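Local structure of protein S100-A5 (Homo sapiens, 6WN7) at residues Thr13-Lys21 with Ile70-Leu79. The protein binds calcium, zinc and copper ions as a homodimeric EF-hand protein of the S100 family, with calcium and copper competing for the same sites. The protein carries 2 engineered substitutions. Numbering follows the deposited sequence. Where two conformers were deposited one is given.
Sequences TTMVTTFHK and IDFKEYSVFL. With CA (calcium ion), chain L.
F19, F72 and Y75 form an aromatic cluster in the paired EF-hand fold of an S100 subunit, a worked example of how the first helix of one hand is joined to the last helix of the other. With CG anti to the backbone N (chi1 178°), the F19 side chain is carried across to helix 72-79, where it meets both rings. F72 presents its edge to one face of F19 in a T-shaped pair, planes at 88°, with CD1 3.9 Å from F19 CG. F19 in turn points an edge at the face of Y75, the planes inclined at 58°, and F19 CD1 comes within 3.5 Å of Y75 CG. At its edge, F19 CZ lies 3.6 Å from the carbonyl oxygen I70 O.

Packing thins toward L79, which is partly exposed and meets M15 mainly through CD1, 3.5 Å from SD. The second subunit closes in beside F19, where H20 NE2 hydrogen-bonds to N87 OD1 of that subunit. At the start of helix 72-79, D71 and E74 close a capping box: D71 OD1, at the N-cap, accepts from E74 N (2.8 Å), and E74 OE1 accepts from D71 N at 2.9 Å while also binding calcium at 2.5 Å.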
loop_
_atom_site.group_PDB
_atom_site.type_symbol
_atom_site.label_atom_id
_atom_site.label_comp_id
_atom_site.label_asym_id
_atom_site.label_seq_id
_atom_site.Cartn_x
_atom_site.Cartn_y
_atom_site.Cartn_z
ATOM N N THR B 13 8.827 -2.073 -2.416
ATOM C CA THR B 13 10.068 -1.573 -1.848
ATOM C C THR B 13 9.994 -0.070 -1.640
ATOM O O THR B 13 10.526 0.454 -0.656
ATOM C CB THR B 13 11.239 -1.923 -2.756
ATOM O OG1 THR B 13 11.352 -3.331 -2.848
ATOM C CG2 THR B 13 12.484 -1.377 -2.178
ATOM N N THR B 14 9.346 0.638 -2.568
ATOM C CA THR B 14 9.210 2.083 -2.469
ATOM C C THR B 14 8.334 2.480 -1.289
ATOM O O THR B 14 8.613 3.475 -0.611
ATOM C CB THR B 14 8.688 2.598 -3.815
ATOM O OG1 THR B 14 9.773 2.575 -4.763
ATOM C CG2 THR B 14 8.090 3.990 -3.727
ATOM N N MET B 15 7.291 1.707 -1.003
ATOM C CA MET B 15 6.471 1.999 0.164
ATOM C C MET B 15 7.331 2.080 1.409
ATOM O O MET B 15 7.114 2.933 2.269
ATOM C CB MET B 15 5.433 0.891 0.375
ATOM C CG MET B 15 4.433 0.715 -0.724
ATOM S SD MET B 15 3.492 2.205 -1.023
ATOM C CE MET B 15 4.441 2.867 -2.370
ATOM N N VAL B 16 8.306 1.174 1.523
ATOM C CA VAL B 16 9.141 1.054 2.712
ATOM C C VAL B 16 10.186 2.161 2.765
ATOM O O VAL B 16 10.323 2.862 3.764
ATOM C CB VAL B 16 9.797 -0.349 2.745
ATOM C CG1 VAL B 16 10.748 -0.499 3.940
ATOM C CG2 VAL B 16 8.714 -1.451 2.719
ATOM N N THR B 17 10.974 2.309 1.708
ATOM C CA THR B 17 12.042 3.290 1.741
ATOM C C THR B 17 11.503 4.707 1.824
ATOM O O THR B 17 12.147 5.566 2.429
ATOM C CB THR B 17 12.954 3.117 0.534
ATOM O OG1 THR B 17 12.256 3.449 -0.668
ATOM C CG2 THR B 17 13.407 1.688 0.426
ATOM N N THR B 18 10.330 4.986 1.250
ATOM C CA THR B 18 9.771 6.327 1.401
ATOM C C THR B 18 9.473 6.624 2.866
ATOM O O THR B 18 9.878 7.660 3.385
ATOM C CB THR B 18 8.523 6.518 0.537
ATOM O OG1 THR B 18 8.860 6.463 -0.859
ATOM C CG2 THR B 18 7.881 7.879 0.845
ATOM N N PHE B 19 8.765 5.718 3.548
ATOM C CA PHE B 19 8.507 5.873 4.978
ATOM C C PHE B 19 9.791 6.208 5.708
ATOM O O PHE B 19 9.862 7.187 6.443
ATOM C CB PHE B 19 7.901 4.574 5.515
ATOM C CG PHE B 19 7.630 4.582 6.979
ATOM C CD1 PHE B 19 6.494 5.172 7.492
ATOM C CD2 PHE B 19 8.505 3.993 7.854
ATOM C CE1 PHE B 19 6.246 5.168 8.857
ATOM C CE2 PHE B 19 8.256 4.002 9.211
ATOM C CZ PHE B 19 7.125 4.582 9.708
ATOM N N HIS B 20 10.837 5.414 5.467
ATOM C CA HIS B 20 12.087 5.526 6.213
ATOM C C HIS B 20 12.861 6.785 5.856
ATOM O O HIS B 20 13.533 7.347 6.721
ATOM C CB HIS B 20 12.904 4.258 6.005
ATOM C CG HIS B 20 12.428 3.116 6.852
ATOM N ND1 HIS B 20 12.834 2.930 8.156
ATOM C CD2 HIS B 20 11.548 2.124 6.595
ATOM C CE1 HIS B 20 12.225 1.877 8.661
ATOM N NE2 HIS B 20 11.455 1.357 7.727
ATOM N N LYS B 21 12.768 7.259 4.613
ATOM C CA LYS B 21 13.356 8.552 4.274
ATOM C C LYS B 21 12.945 9.626 5.277
ATOM O O LYS B 21 13.755 10.479 5.647
ATOM C CB LYS B 21 12.962 8.956 2.846
ATOM C CG LYS B 21 13.505 10.313 2.393
ATOM C CD LYS B 21 12.899 10.819 1.077
ATOM C CE LYS B 21 12.931 9.771 -0.023
ATOM N NZ LYS B 21 12.836 10.389 -1.388
ATOM N N ILE B 70 3.570 7.934 14.093
ATOM C CA ILE B 70 2.933 7.067 13.103
ATOM C C ILE B 70 3.928 5.976 12.748
ATOM O O ILE B 70 4.927 6.245 12.079
ATOM C CB ILE B 70 2.530 7.850 11.845
ATOM C CG1 ILE B 70 1.672 9.046 12.234
ATOM C CG2 ILE B 70 1.801 6.965 10.853
ATOM C CD1 ILE B 70 0.517 8.698 13.120
ATOM N N ASP B 71 3.654 4.747 13.163
ATOM C CA ASP B 71 4.502 3.609 12.838
ATOM C C ASP B 71 4.103 3.033 11.486
ATOM O O ASP B 71 3.141 3.468 10.865
ATOM C CB ASP B 71 4.480 2.570 13.964
ATOM C CG ASP B 71 3.122 1.900 14.159
ATOM O OD1 ASP B 71 2.207 2.124 13.348
ATOM O OD2 ASP B 71 2.988 1.116 15.133
ATOM N N PHE B 72 4.869 2.065 11.000
ATOM C CA PHE B 72 4.599 1.611 9.645
ATOM C C PHE B 72 3.198 1.023 9.514
ATOM O O PHE B 72 2.568 1.149 8.467
ATOM C CB PHE B 72 5.655 0.614 9.187
ATOM C CG PHE B 72 5.514 0.230 7.749
ATOM C CD1 PHE B 72 5.976 1.058 6.757
ATOM C CD2 PHE B 72 4.903 -0.950 7.386
ATOM C CE1 PHE B 72 5.831 0.715 5.446
ATOM C CE2 PHE B 72 4.761 -1.289 6.073
ATOM C CZ PHE B 72 5.218 -0.452 5.103
ATOM N N LYS B 73 2.684 0.386 10.554
ATOM C CA LYS B 73 1.352 -0.202 10.452
ATOM C C LYS B 73 0.276 0.869 10.355
ATOM O O LYS B 73 -0.640 0.773 9.535
ATOM C CB LYS B 73 1.085 -1.081 11.658
ATOM C CG LYS B 73 -0.341 -1.521 11.780
ATOM C CD LYS B 73 -0.459 -2.654 12.765
ATOM C CE LYS B 73 -1.904 -2.950 13.039
ATOM N NZ LYS B 73 -2.083 -3.848 14.214
ATOM N N GLU B 74 0.359 1.891 11.203
ATOM C CA GLU B 74 -0.541 3.038 11.099
ATOM C C GLU B 74 -0.387 3.756 9.765
ATOM O O GLU B 74 -1.381 4.165 9.155
ATOM C CB GLU B 74 -0.219 4.008 12.234
ATOM C CG GLU B 74 -0.504 3.420 13.606
ATOM C CD GLU B 74 0.069 4.215 14.777
ATOM O OE1 GLU B 74 1.116 4.863 14.634
ATOM O OE2 GLU B 74 -0.547 4.166 15.865
ATOM N N TYR B 75 0.857 3.934 9.299
ATOM C CA TYR B 75 1.116 4.574 8.005
ATOM C C TYR B 75 0.572 3.751 6.852
ATOM O O TYR B 75 0.236 4.295 5.802
ATOM C CB TYR B 75 2.629 4.804 7.852
ATOM C CG TYR B 75 3.217 4.900 6.446
ATOM C CD1 TYR B 75 3.438 6.136 5.843
ATOM C CD2 TYR B 75 3.614 3.763 5.752
ATOM C CE1 TYR B 75 4.000 6.238 4.567
ATOM C CE2 TYR B 75 4.179 3.850 4.477
ATOM C CZ TYR B 75 4.381 5.094 3.883
ATOM O OH TYR B 75 4.964 5.197 2.613
ATOM N N SER B 76 0.484 2.442 7.021
ATOM C CA SER B 76 -0.059 1.612 5.963
ATOM C C SER B 76 -1.531 1.880 5.708
ATOM O O SER B 76 -2.023 1.572 4.616
ATOM C CB SER B 76 0.155 0.177 6.387
ATOM O OG SER B 76 1.528 -0.050 6.600
ATOM N N VAL B 77 -2.243 2.428 6.697
ATOM C CA VAL B 77 -3.644 2.784 6.514
ATOM C C VAL B 77 -3.767 3.989 5.595
ATOM O O VAL B 77 -4.730 4.102 4.830
ATOM C CB VAL B 77 -4.306 3.051 7.873
ATOM C CG1 VAL B 77 -5.715 3.544 7.676
ATOM C CG2 VAL B 77 -4.305 1.813 8.714
ATOM N N PHE B 78 -2.803 4.905 5.660
ATOM C CA PHE B 78 -2.792 6.059 4.766
ATOM C C PHE B 78 -2.530 5.623 3.331
ATOM O O PHE B 78 -3.236 6.034 2.407
ATOM C CB PHE B 78 -1.753 7.068 5.279
ATOM C CG PHE B 78 -1.702 8.361 4.509
ATOM C CD1 PHE B 78 -2.839 9.083 4.238
ATOM C CD2 PHE B 78 -0.498 8.856 4.057
ATOM C CE1 PHE B 78 -2.762 10.247 3.536
ATOM C CE2 PHE B 78 -0.439 10.040 3.356
ATOM C CZ PHE B 78 -1.558 10.727 3.107
ATOM N N LEU B 79 -1.522 4.775 3.128
ATOM C CA LEU B 79 -1.261 4.244 1.794
ATOM C C LEU B 79 -2.506 3.595 1.205
ATOM O O LEU B 79 -2.795 3.748 0.018
ATOM C CB LEU B 79 -0.119 3.224 1.847
ATOM C CG LEU B 79 1.292 3.706 2.188
ATOM C CD1 LEU B 79 2.250 2.533 2.204
ATOM C CD2 LEU B 79 1.745 4.731 1.208
HETATM CA CA CA L . 1.281 5.604 16.972
HETATM O O HOH W 1 3.060 4.167 17.239
#